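Local coordinates for protein DOA1 (Saccharomyces cerevisiae, PDB 3ODT) that probably binds ubiquitin through its seven-bladed WD40 beta propeller, an interaction linked to control of the turnover of F-box proteins, at residues A12-H17 and V289-Q294; D18-D23 and S268-D273; R22-V27 and D279-S284; L264-I269 and S284-V289. All coordinates share one frame; numbering follows the deposited sequence.

Contact 1 (A12-H17 and V289-Q294); sequences ATLKGH and VRIFSQ
Leu14 and Val289 face each other as a hydrogen-bonded antiparallel pair, their CB atoms 3.8 Å apart, where strand 9-14 joins the edge of strand 289-293. Leu14 N gives a bond of 2.8 Å to Val289 O, and Val289 N returns one to Leu14 O; Ala12 and Ile291 exchange a second such pair two residues along. The tight side carries Leu14, Val289, Ile291 and Ala12, whose small methyl sits opposite Ile291. Leu14 CG stands anti to its carbonyl carbon (chi1 -81°), and beyond it CD2 lies 3.9 Å from Val289 CG1 and 4.1 Å from Ile291 CD1. Branched aliphatic residues suit this face, which is covered by Trp44 and Val32 of the next blade. His17 brings its ring edge to Val289, CD2 to CG2 at 4.4 Å, while its two nitrogens bond to Ser34 and Asp38. The other face is looser: exposed Thr13 barely meets Arg290, OG1 4.5 Å from CG, and the arginine runs on extended. Because the N-terminal strand completes the blade built by the last three strands, this is the Velcro closure of the propeller, its backbone bonds holding the ring shut and its apolar face sealing it.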
loop_
_atom_site.group_PDB
_atom_site.type_symbol
_atom_site.label_atom_id
_atom_site.label_comp_id
_atom_site.label_asym_id
_atom_site.label_seq_id
_atom_site.Cartn_x
_atom_site.Cartn_y
_atom_site.Cartn_z
ATOM N N ALA A 12 5.834 -18.293 5.126
ATOM C CA ALA A 12 4.543 -18.755 5.628
ATOM C C ALA A 12 3.437 -18.398 4.657
ATOM O O ALA A 12 3.491 -17.389 3.956
ATOM C CB ALA A 12 4.244 -18.138 6.955
ATOM N N THR A 13 2.435 -19.252 4.664
ATOM C CA THR A 13 1.202 -19.070 3.945
ATOM C C THR A 13 0.074 -18.919 4.962
ATOM O O THR A 13 -0.144 -19.785 5.816
ATOM C CB THR A 13 0.935 -20.257 3.033
ATOM O OG1 THR A 13 2.055 -20.427 2.169
ATOM C CG2 THR A 13 -0.301 -20.001 2.211
ATOM N N LEU A 14 -0.606 -17.789 4.877
ATOM C CA LEU A 14 -1.602 -17.377 5.832
ATOM C C LEU A 14 -2.974 -17.468 5.156
ATOM O O LEU A 14 -3.371 -16.601 4.367
ATOM C CB LEU A 14 -1.317 -15.958 6.291
ATOM C CG LEU A 14 -0.233 -15.786 7.387
ATOM C CD1 LEU A 14 1.051 -16.579 7.099
ATOM C CD2 LEU A 14 0.109 -14.313 7.561
ATOM N N LYS A 15 -3.696 -18.521 5.521
ATOM C CA LYS A 15 -4.959 -18.899 4.929
ATOM C C LYS A 15 -6.114 -18.502 5.857
ATOM O O LYS A 15 -6.048 -18.730 7.043
ATOM C CB LYS A 15 -4.953 -20.418 4.696
ATOM C CG LYS A 15 -6.194 -20.969 4.031
ATOM C CD LYS A 15 -6.101 -22.456 3.760
ATOM C CE LYS A 15 -7.364 -22.934 2.962
ATOM N NZ LYS A 15 -7.441 -24.391 2.624
ATOM N N GLY A 16 -7.153 -17.899 5.298
ATOM C CA GLY A 16 -8.337 -17.577 6.065
ATOM C C GLY A 16 -9.316 -16.705 5.295
ATOM O O GLY A 16 -10.529 -16.869 5.421
ATOM N N HIS A 17 -8.808 -15.761 4.508
ATOM C CA HIS A 17 -9.707 -14.925 3.740
ATOM C C HIS A 17 -10.466 -15.752 2.702
ATOM O O HIS A 17 -9.930 -16.690 2.111
ATOM C CB HIS A 17 -8.932 -13.801 3.038
ATOM C CG HIS A 17 -8.539 -12.674 3.941
ATOM N ND1 HIS A 17 -9.464 -11.863 4.549
ATOM C CD2 HIS A 17 -7.318 -12.242 4.353
ATOM C CE1 HIS A 17 -8.837 -10.945 5.263
ATOM N NE2 HIS A 17 -7.537 -11.166 5.171
ATOM N N VAL A 289 -2.562 -14.553 2.123
ATOM C CA VAL A 289 -1.434 -13.720 2.504
ATOM C C VAL A 289 -0.204 -14.640 2.538
ATOM O O VAL A 289 -0.281 -15.783 3.004
ATOM C CB VAL A 289 -1.686 -13.083 3.887
ATOM C CG1 VAL A 289 -0.471 -12.315 4.320
ATOM C CG2 VAL A 289 -2.929 -12.177 3.877
ATOM N N ARG A 290 0.924 -14.147 2.042
ATOM C CA ARG A 290 2.188 -14.888 2.147
ATOM C C ARG A 290 3.262 -13.999 2.753
ATOM O O ARG A 290 3.201 -12.781 2.646
ATOM C CB ARG A 290 2.647 -15.375 0.770
ATOM C CG ARG A 290 1.770 -16.440 0.120
ATOM C CD ARG A 290 2.324 -16.699 -1.260
ATOM N NE ARG A 290 1.665 -17.795 -1.961
ATOM C CZ ARG A 290 0.525 -17.695 -2.645
ATOM N NH1 ARG A 290 -0.161 -16.554 -2.672
ATOM N NH2 ARG A 290 0.058 -18.751 -3.299
ATOM N N ILE A 291 4.208 -14.616 3.453
ATOM C CA ILE A 291 5.370 -13.915 3.967
ATOM C C ILE A 291 6.583 -14.575 3.350
ATOM O O ILE A 291 6.657 -15.808 3.312
ATOM C CB ILE A 291 5.429 -13.985 5.483
ATOM C CG1 ILE A 291 4.177 -13.318 6.066
ATOM C CG2 ILE A 291 6.669 -13.322 5.994
ATOM C CD1 ILE A 291 4.100 -13.442 7.505
ATOM N N PHE A 292 7.460 -13.763 2.788
ATOM C CA PHE A 292 8.738 -14.219 2.236
ATOM C C PHE A 292 9.891 -13.654 3.058
ATOM O O PHE A 292 9.786 -12.553 3.570
ATOM C CB PHE A 292 8.868 -13.744 0.778
ATOM C CG PHE A 292 7.971 -14.478 -0.161
ATOM C CD1 PHE A 292 6.651 -14.095 -0.307
ATOM C CD2 PHE A 292 8.439 -15.556 -0.880
ATOM C CE1 PHE A 292 5.807 -14.791 -1.152
ATOM C CE2 PHE A 292 7.591 -16.262 -1.719
ATOM C CZ PHE A 292 6.284 -15.885 -1.849
ATOM N N SER A 293 10.993 -14.402 3.144
ATOM C CA SER A 293 12.146 -13.995 3.908
ATOM C C SER A 293 13.441 -14.373 3.217
ATOM O O SER A 293 13.511 -15.380 2.512
ATOM C CB SER A 293 12.099 -14.642 5.290
ATOM O OG SER A 293 13.132 -14.142 6.122
ATOM N N GLN A 294 14.462 -13.554 3.435
ATOM C CA GLN A 294 15.819 -13.893 3.031
ATOM C C GLN A 294 16.495 -14.782 4.072
ATOM O O GLN A 294 17.556 -15.357 3.800
ATOM C CB GLN A 294 16.633 -12.621 2.828
ATOM C CG GLN A 294 16.234 -11.852 1.599
ATOM C CD GLN A 294 17.077 -10.634 1.409
ATOM O OE1 GLN A 294 17.104 -9.762 2.278
ATOM N NE2 GLN A 294 17.804 -10.563 0.279
#

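Contact 2 (D18-D23 and S268-D273); sequences DQDVRD and SIWSVD
Ser271 OG donates to Asp23 OD1 at 2.7 Å, using the anti lone pair, and also bonds to Val24 N. The small serine suits a spot where one hydroxyl must reach both a carboxylate and a backbone amide, while Asp23 OD2 turns to Val65 N of the following blade. Beside this polar link lies Trp270. Its NE1 meets Asp20 OD2 at 3.0 Å from the anti side, 27° out of the carboxylate plane, and Asp20 is also a residue of the calcium site. The chain of Arg22 starts away from the tryptophan but bends at its second and third torsions, and its guanidinium lies flat over the indole, the planes 23° apart. CZ sits 3.7 Å from the centroid of the six-membered ring, a cation-pi contact, and CD covers the five-membered ring in a CH-pi contact. The opposite indole face carries Ser268 CB near the rim. An alanine at Trp270 would probably leave the Arg22 guanidinium without its aromatic platform and Asp20 OD2 without the indole N-H. Trp270 and Ser271 together face Gly283 in a classic beta bulge. Strands 21-26 and 269-274 are the first strands of adjacent blades, and Tyr229 of the preceding blade stacks on Trp270.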
loop_
_atom_site.group_PDB
_atom_site.type_symbol
_atom_site.label_atom_id
_atom_site.label_comp_id
_atom_site.label_asym_id
_atom_site.label_seq_id
_atom_site.Cartn_x
_atom_site.Cartn_y
_atom_site.Cartn_z
ATOM N N ASP A 18 -11.703 -15.351 2.433
ATOM C CA ASP A 18 -12.538 -16.061 1.473
ATOM C C ASP A 18 -12.664 -15.355 0.104
ATOM O O ASP A 18 -13.357 -15.850 -0.783
ATOM C CB ASP A 18 -13.929 -16.249 2.060
ATOM C CG ASP A 18 -13.906 -17.099 3.296
ATOM O OD1 ASP A 18 -13.148 -18.106 3.302
ATOM O OD2 ASP A 18 -14.669 -16.774 4.232
ATOM N N GLN A 19 -12.063 -14.170 -0.022
ATOM C CA GLN A 19 -11.990 -13.473 -1.302
ATOM C C GLN A 19 -10.653 -12.737 -1.383
ATOM O O GLN A 19 -9.847 -12.814 -0.458
ATOM C CB GLN A 19 -13.163 -12.494 -1.459
ATOM C CG GLN A 19 -14.535 -13.142 -1.471
ATOM C CD GLN A 19 -14.807 -13.968 -2.707
ATOM O OE1 GLN A 19 -14.167 -13.788 -3.746
ATOM N NE2 GLN A 19 -15.775 -14.896 -2.605
ATOM N N ASP A 20 -10.418 -12.023 -2.479
ATOM C CA ASP A 20 -9.093 -11.489 -2.715
ATOM C C ASP A 20 -8.600 -10.700 -1.518
ATOM O O ASP A 20 -9.360 -9.927 -0.919
ATOM C CB ASP A 20 -9.066 -10.545 -3.929
ATOM C CG ASP A 20 -9.279 -11.257 -5.243
ATOM O OD1 ASP A 20 -9.824 -12.360 -5.260
ATOM O OD2 ASP A 20 -8.871 -10.700 -6.267
ATOM N N VAL A 21 -7.299 -10.846 -1.228
ATOM C CA VAL A 21 -6.635 -9.975 -0.262
ATOM C C VAL A 21 -6.166 -8.728 -1.009
ATOM O O VAL A 21 -5.344 -8.790 -1.913
ATOM C CB VAL A 21 -5.450 -10.668 0.407
ATOM C CG1 VAL A 21 -4.780 -9.721 1.389
ATOM C CG2 VAL A 21 -5.909 -11.944 1.096
ATOM N N ARG A 22 -6.703 -7.585 -0.638
ATOM C CA ARG A 22 -6.484 -6.372 -1.395
ATOM C C ARG A 22 -5.393 -5.464 -0.840
ATOM O O ARG A 22 -4.858 -4.631 -1.559
ATOM C CB ARG A 22 -7.778 -5.583 -1.453
ATOM C CG ARG A 22 -8.911 -6.257 -2.230
ATOM C CD ARG A 22 -8.611 -6.351 -3.720
ATOM N NE ARG A 22 -8.198 -5.050 -4.241
ATOM C CZ ARG A 22 -8.247 -4.676 -5.504
ATOM N NH1 ARG A 22 -8.741 -5.491 -6.417
ATOM N NH2 ARG A 22 -7.811 -3.456 -5.848
ATOM N N ASP A 23 -5.084 -5.628 0.430
ATOM C CA ASP A 23 -4.078 -4.810 1.081
ATOM C C ASP A 23 -3.568 -5.499 2.340
ATOM O O ASP A 23 -4.324 -6.172 3.056
ATOM C CB ASP A 23 -4.626 -3.419 1.390
ATOM C CG ASP A 23 -3.527 -2.331 1.376
ATOM O OD1 ASP A 23 -2.363 -2.622 1.004
ATOM O OD2 ASP A 23 -3.844 -1.165 1.694
ATOM N N SER A 268 -3.780 -12.191 -9.876
ATOM C CA SER A 268 -3.384 -10.814 -9.537
ATOM C C SER A 268 -2.706 -10.755 -8.194
ATOM O O SER A 268 -3.203 -11.353 -7.215
ATOM C CB SER A 268 -4.628 -9.919 -9.435
ATOM O OG SER A 268 -5.422 -9.968 -10.607
ATOM N N ILE A 269 -1.603 -10.016 -8.100
ATOM C CA ILE A 269 -0.966 -9.768 -6.807
ATOM C C ILE A 269 -1.247 -8.301 -6.435
ATOM O O ILE A 269 -0.778 -7.408 -7.121
ATOM C CB ILE A 269 0.556 -9.998 -6.844
ATOM C CG1 ILE A 269 0.908 -11.251 -7.645
ATOM C CG2 ILE A 269 1.093 -10.063 -5.382
ATOM C CD1 ILE A 269 0.213 -12.515 -7.184
ATOM N N TRP A 270 -2.092 -8.085 -5.419
ATOM C CA TRP A 270 -2.627 -6.763 -5.140
ATOM C C TRP A 270 -1.754 -5.852 -4.293
ATOM O O TRP A 270 -1.817 -4.632 -4.428
ATOM C CB TRP A 270 -4.001 -6.871 -4.480
ATOM C CG TRP A 270 -5.004 -7.504 -5.341
ATOM C CD1 TRP A 270 -5.624 -8.699 -5.147
ATOM C CD2 TRP A 270 -5.511 -6.971 -6.566
ATOM N NE1 TRP A 270 -6.492 -8.951 -6.186
ATOM C CE2 TRP A 270 -6.437 -7.905 -7.070
ATOM C CE3 TRP A 270 -5.255 -5.809 -7.289
ATOM C CZ2 TRP A 270 -7.121 -7.706 -8.260
ATOM C CZ3 TRP A 270 -5.952 -5.599 -8.476
ATOM C CH2 TRP A 270 -6.848 -6.561 -8.962
ATOM N N SER A 271 -1.027 -6.449 -3.356
ATOM C CA SER A 271 -0.378 -5.641 -2.337
ATOM C C SER A 271 0.853 -6.323 -1.759
ATOM O O SER A 271 0.915 -7.555 -1.622
ATOM C CB SER A 271 -1.387 -5.389 -1.206
ATOM O OG SER A 271 -0.823 -4.556 -0.191
ATOM N N VAL A 272 1.850 -5.501 -1.479
ATOM C CA VAL A 272 3.016 -5.890 -0.692
ATOM C C VAL A 272 3.282 -4.869 0.395
ATOM O O VAL A 272 2.915 -3.678 0.277
ATOM C CB VAL A 272 4.292 -6.006 -1.555
ATOM C CG1 VAL A 272 4.202 -7.226 -2.473
ATOM C CG2 VAL A 272 4.485 -4.740 -2.414
ATOM N N ASP A 273 3.892 -5.347 1.470
ATOM C CA ASP A 273 4.448 -4.468 2.489
ATOM C C ASP A 273 5.681 -5.154 3.046
ATOM O O ASP A 273 5.880 -6.340 2.834
ATOM C CB ASP A 273 3.431 -4.163 3.587
ATOM C CG ASP A 273 3.756 -2.872 4.361
ATOM O OD1 ASP A 273 4.218 -1.929 3.728
ATOM O OD2 ASP A 273 3.532 -2.793 5.564
#

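Contact 3 (R22-V27 and D279-S284); sequences RDVVAV and DIIVGS
Two neighbouring blades of the WD40 propeller pack face to face here, strand 21-26 of one against strand 280-284 of the other. Over residues 22-26 and 280-284 the axes run nearly antiparallel, at 163°, but come no closer than 6.3 Å, and no hydrogen bond joins the two segments: this is side-chain packing between sheets. Val24 and Ile281 carry it, their side chains passing alongside one another and running opposite ways. Val24 points toward the other strand, and both its CB and its CG2 lie 3.8 Å from Ile281 CG2. The methyl CG2 of Val24 takes the crowded position between the backbone N and the carbonyl carbon, while CG1, anti to the carbonyl carbon (chi1 -59°), is directed at Gly283. Branched aliphatic residues suit this buried interface, and from strand 31-36 Ser34 adds to it around Val24 and Val32 around Ile281. Alanine fits at position 26, where its methyl accepts the tip of Ile281: CB to CD1 is 3.7 Å, and the same CD1 lies 3.6 Å from Ala26 N. That amide is bonded to OD2 of Asp273, on the innermost strand of the last blade, which holds the backbone over which the isoleucine packs. Glycine suits position 283 sterically: Val24 CG1 rests 3.8 Å from Gly283 CA, and a CB there would point into that methyl.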
loop_
_atom_site.group_PDB
_atom_site.type_symbol
_atom_site.label_atom_id
_atom_site.label_comp_id
_atom_site.label_asym_id
_atom_site.label_seq_id
_atom_site.Cartn_x
_atom_site.Cartn_y
_atom_site.Cartn_z
ATOM N N ARG A 22 -6.703 -7.585 -0.638
ATOM C CA ARG A 22 -6.484 -6.372 -1.395
ATOM C C ARG A 22 -5.393 -5.464 -0.840
ATOM O O ARG A 22 -4.858 -4.631 -1.559
ATOM C CB ARG A 22 -7.778 -5.583 -1.453
ATOM C CG ARG A 22 -8.911 -6.257 -2.230
ATOM C CD ARG A 22 -8.611 -6.351 -3.720
ATOM N NE ARG A 22 -8.198 -5.050 -4.241
ATOM C CZ ARG A 22 -8.247 -4.676 -5.504
ATOM N NH1 ARG A 22 -8.741 -5.491 -6.417
ATOM N NH2 ARG A 22 -7.811 -3.456 -5.848
ATOM N N ASP A 23 -5.084 -5.628 0.430
ATOM C CA ASP A 23 -4.078 -4.810 1.081
ATOM C C ASP A 23 -3.568 -5.499 2.340
ATOM O O ASP A 23 -4.324 -6.172 3.056
ATOM C CB ASP A 23 -4.626 -3.419 1.390
ATOM C CG ASP A 23 -3.527 -2.331 1.376
ATOM O OD1 ASP A 23 -2.363 -2.622 1.004
ATOM O OD2 ASP A 23 -3.844 -1.165 1.694
ATOM N N VAL A 24 -2.250 -5.371 2.563
ATOM C CA VAL A 24 -1.549 -5.936 3.710
ATOM C C VAL A 24 -0.655 -4.883 4.351
ATOM O O VAL A 24 -0.134 -3.984 3.671
ATOM C CB VAL A 24 -0.717 -7.182 3.302
ATOM C CG1 VAL A 24 -1.637 -8.243 2.698
ATOM C CG2 VAL A 24 0.364 -6.817 2.306
ATOM N N VAL A 25 -0.420 -5.022 5.653
ATOM C CA VAL A 25 0.434 -4.102 6.369
ATOM C C VAL A 25 1.193 -4.843 7.462
ATOM O O VAL A 25 0.640 -5.714 8.148
ATOM C CB VAL A 25 -0.390 -2.885 6.938
ATOM C CG1 VAL A 25 -1.422 -3.321 7.990
ATOM C CG2 VAL A 25 0.515 -1.809 7.499
ATOM N N ALA A 26 2.459 -4.476 7.649
ATOM C CA ALA A 26 3.235 -4.903 8.782
ATOM C C ALA A 26 2.824 -4.108 10.022
ATOM O O ALA A 26 2.700 -2.865 9.993
ATOM C CB ALA A 26 4.706 -4.678 8.514
ATOM N N VAL A 27 2.613 -4.814 11.111
ATOM C CA VAL A 27 2.362 -4.166 12.377
ATOM C C VAL A 27 3.675 -4.188 13.161
ATOM O O VAL A 27 4.162 -3.156 13.634
ATOM C CB VAL A 27 1.243 -4.870 13.120
ATOM C CG1 VAL A 27 1.165 -4.386 14.557
ATOM C CG2 VAL A 27 -0.081 -4.641 12.381
ATOM N N ASP A 279 11.426 -8.859 5.814
ATOM C CA ASP A 279 10.502 -9.830 5.259
ATOM C C ASP A 279 9.415 -9.129 4.459
ATOM O O ASP A 279 9.031 -7.997 4.766
ATOM C CB ASP A 279 9.894 -10.711 6.351
ATOM C CG ASP A 279 10.879 -11.742 6.888
ATOM O OD1 ASP A 279 12.097 -11.645 6.629
ATOM O OD2 ASP A 279 10.403 -12.676 7.594
ATOM N N ILE A 280 8.931 -9.811 3.436
ATOM C CA ILE A 280 7.948 -9.245 2.520
ATOM C C ILE A 280 6.592 -9.912 2.721
ATOM O O ILE A 280 6.506 -11.138 2.746
ATOM C CB ILE A 280 8.386 -9.378 1.044
ATOM C CG1 ILE A 280 9.651 -8.550 0.795
ATOM C CG2 ILE A 280 7.270 -8.910 0.149
ATOM C CD1 ILE A 280 10.316 -8.822 -0.541
ATOM N N ILE A 281 5.559 -9.098 2.918
ATOM C CA ILE A 281 4.179 -9.572 3.059
ATOM C C ILE A 281 3.478 -9.330 1.728
ATOM O O ILE A 281 3.655 -8.276 1.111
ATOM C CB ILE A 281 3.416 -8.787 4.134
ATOM C CG1 ILE A 281 4.245 -8.655 5.411
ATOM C CG2 ILE A 281 2.080 -9.445 4.395
ATOM C CD1 ILE A 281 3.814 -7.518 6.338
ATOM N N VAL A 282 2.687 -10.319 1.291
ATOM C CA VAL A 282 2.059 -10.308 -0.019
ATOM C C VAL A 282 0.579 -10.694 0.083
ATOM O O VAL A 282 0.233 -11.701 0.695
ATOM C CB VAL A 282 2.748 -11.321 -0.982
ATOM C CG1 VAL A 282 2.166 -11.211 -2.378
ATOM C CG2 VAL A 282 4.242 -11.106 -1.006
ATOM N N GLY A 283 -0.287 -9.869 -0.498
ATOM C CA GLY A 283 -1.701 -10.182 -0.600
ATOM C C GLY A 283 -2.083 -10.412 -2.057
ATOM O O GLY A 283 -1.797 -9.595 -2.917
ATOM N N SER A 284 -2.797 -11.504 -2.326
ATOM C CA SER A 284 -3.082 -11.905 -3.692
ATOM C C SER A 284 -4.514 -12.385 -3.935
ATOM O O SER A 284 -5.331 -12.568 -3.000
ATOM C CB SER A 284 -2.058 -12.936 -4.168
ATOM O OG SER A 284 -1.894 -13.961 -3.230
#

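Contact 4 (L264-I269 and S284-V289); sequences LPAISI and SSDNLV
Ile269 and Ser284 form an antiparallel non-hydrogen-bonded pair, with CA atoms 4.3 Å apart, and a type I turn from Ser284 to Asn287 leads on from it. Just beyond the pair, Ser285 N gives a 2.9 Å bond to Ser268 O, lying nearly along the C=O axis. The side chain of Ser285 answers it: OG sits between the backbone N and the carbonyl carbon (chi1 60°), and accepts the N-H of Ser268 at 2.9 Å. A short hydroxyl is what this place needs, since Ile267 CG1 and Ala266 CB also close on OG. Ala266 presents its methyl to the carboxylate of Asp286, CB to CG at 3.7 Å. Asp286 OD1 receives Ser284 OG at 2.6 Å and, weakly, Leu288 N, while OD2 forms a salt bridge with Arg290. An alanine at Asp286 would probably leave the Ser284 hydroxyl and the Arg290 charge without this shared mate. On the same face of the pair, Ile269 CD1 packs on Ser284 CB. Ser285 and Asn287 belong to the calcium site that Asp20 completes among the protein residues, so the same bonds that fix the turn against 264-269 would also help set these two ligands in place.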
loop_
_atom_site.group_PDB
_atom_site.type_symbol
_atom_site.label_atom_id
_atom_site.label_comp_id
_atom_site.label_asym_id
_atom_site.label_seq_id
_atom_site.Cartn_x
_atom_site.Cartn_y
_atom_site.Cartn_z
ATOM N N LEU A 264 3.693 -16.292 -8.497
ATOM C CA LEU A 264 2.704 -16.956 -7.654
ATOM C C LEU A 264 1.498 -17.445 -8.445
ATOM O O LEU A 264 1.169 -16.861 -9.473
ATOM C CB LEU A 264 2.221 -15.967 -6.600
ATOM C CG LEU A 264 3.312 -15.480 -5.629
ATOM C CD1 LEU A 264 2.762 -14.437 -4.709
ATOM C CD2 LEU A 264 3.867 -16.610 -4.799
ATOM N N PRO A 265 0.825 -18.506 -7.941
ATOM C CA PRO A 265 -0.327 -19.094 -8.641
ATOM C C PRO A 265 -1.615 -18.325 -8.318
ATOM O O PRO A 265 -2.592 -18.890 -7.804
ATOM C CB PRO A 265 -0.373 -20.537 -8.102
ATOM C CG PRO A 265 0.154 -20.402 -6.681
ATOM C CD PRO A 265 1.210 -19.300 -6.752
ATOM N N ALA A 266 -1.602 -17.040 -8.638
ATOM C CA ALA A 266 -2.739 -16.166 -8.444
ATOM C C ALA A 266 -2.820 -15.224 -9.616
ATOM O O ALA A 266 -1.805 -14.724 -10.080
ATOM C CB ALA A 266 -2.549 -15.380 -7.159
ATOM N N ILE A 267 -4.018 -14.941 -10.113
ATOM C CA ILE A 267 -4.133 -14.142 -11.325
ATOM C C ILE A 267 -3.675 -12.688 -11.108
ATOM O O ILE A 267 -3.240 -12.051 -12.069
ATOM C CB ILE A 267 -5.546 -14.159 -11.957
ATOM C CG1 ILE A 267 -6.594 -13.582 -11.005
ATOM C CG2 ILE A 267 -5.889 -15.585 -12.470
ATOM C CD1 ILE A 267 -7.979 -13.532 -11.614
ATOM N N SER A 268 -3.780 -12.191 -9.876
ATOM C CA SER A 268 -3.384 -10.814 -9.537
ATOM C C SER A 268 -2.706 -10.755 -8.194
ATOM O O SER A 268 -3.203 -11.353 -7.215
ATOM C CB SER A 268 -4.628 -9.919 -9.435
ATOM O OG SER A 268 -5.422 -9.968 -10.607
ATOM N N ILE A 269 -1.603 -10.016 -8.100
ATOM C CA ILE A 269 -0.966 -9.768 -6.807
ATOM C C ILE A 269 -1.247 -8.301 -6.435
ATOM O O ILE A 269 -0.778 -7.408 -7.121
ATOM C CB ILE A 269 0.556 -9.998 -6.844
ATOM C CG1 ILE A 269 0.908 -11.251 -7.645
ATOM C CG2 ILE A 269 1.093 -10.063 -5.382
ATOM C CD1 ILE A 269 0.213 -12.515 -7.184
ATOM N N SER A 284 -2.797 -11.504 -2.326
ATOM C CA SER A 284 -3.082 -11.905 -3.692
ATOM C C SER A 284 -4.514 -12.385 -3.935
ATOM O O SER A 284 -5.331 -12.568 -3.000
ATOM C CB SER A 284 -2.058 -12.936 -4.168
ATOM O OG SER A 284 -1.894 -13.961 -3.230
ATOM N N SER A 285 -4.825 -12.584 -5.209
ATOM C CA SER A 285 -6.175 -12.921 -5.617
ATOM C C SER A 285 -6.602 -14.362 -5.300
ATOM O O SER A 285 -7.773 -14.705 -5.451
ATOM C CB SER A 285 -6.316 -12.704 -7.118
ATOM O OG SER A 285 -5.407 -13.514 -7.828
ATOM N N ASP A 286 -5.650 -15.193 -4.879
ATOM C CA ASP A 286 -5.986 -16.549 -4.450
ATOM C C ASP A 286 -6.465 -16.557 -2.999
ATOM O O ASP A 286 -6.616 -17.605 -2.390
ATOM C CB ASP A 286 -4.804 -17.497 -4.641
ATOM C CG ASP A 286 -3.551 -17.029 -3.945
ATOM O OD1 ASP A 286 -3.552 -15.962 -3.332
ATOM O OD2 ASP A 286 -2.543 -17.751 -4.032
ATOM N N ASN A 287 -6.625 -15.362 -2.440
ATOM C CA ASN A 287 -7.191 -15.136 -1.104
ATOM C C ASN A 287 -6.207 -15.419 0.011
ATOM O O ASN A 287 -6.579 -15.493 1.182
ATOM C CB ASN A 287 -8.481 -15.930 -0.876
ATOM C CG ASN A 287 -9.466 -15.828 -2.045
ATOM O OD1 ASN A 287 -9.423 -14.913 -2.893
ATOM N ND2 ASN A 287 -10.382 -16.768 -2.081
ATOM N N LEU A 288 -4.946 -15.562 -0.358
ATOM C CA LEU A 288 -3.884 -15.818 0.585
ATOM C C LEU A 288 -3.060 -14.567 0.902
ATOM O O LEU A 288 -2.855 -13.692 0.049
ATOM C CB LEU A 288 -2.930 -16.879 0.024
ATOM C CG LEU A 288 -3.525 -18.266 -0.123
ATOM C CD1 LEU A 288 -2.550 -19.154 -0.839
ATOM C CD2 LEU A 288 -3.950 -18.818 1.254
ATOM N N VAL A 289 -2.562 -14.553 2.123
ATOM C CA VAL A 289 -1.434 -13.720 2.504
ATOM C C VAL A 289 -0.204 -14.640 2.538
ATOM O O VAL A 289 -0.281 -15.783 3.004
ATOM C CB VAL A 289 -1.686 -13.083 3.887
ATOM C CG1 VAL A 289 -0.471 -12.315 4.320
ATOM C CG2 VAL A 289 -2.929 -12.177 3.877
#

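From the N terminus, strand 9-14 comes first; contact 1 joins it to the last strand, 289-293, and so closes the longest loop, round the whole propeller. The chain then enters the next blade at strand 21-26, from which contacts 2 and 3 reach back across the blade interface to 269-274 and 280-284; both lie within the span of contact 1 and share Arg22 and Asp23. Contact 4 closes a short loop between 264-269 and 284-289. It too falls within contact 1, but it crosses contact 3. Contacts 1 and 4 hold the composite last blade together, and contacts 2 and 3 tie it to the first strand of its neighbour; calcium residues lie in 2 and 4.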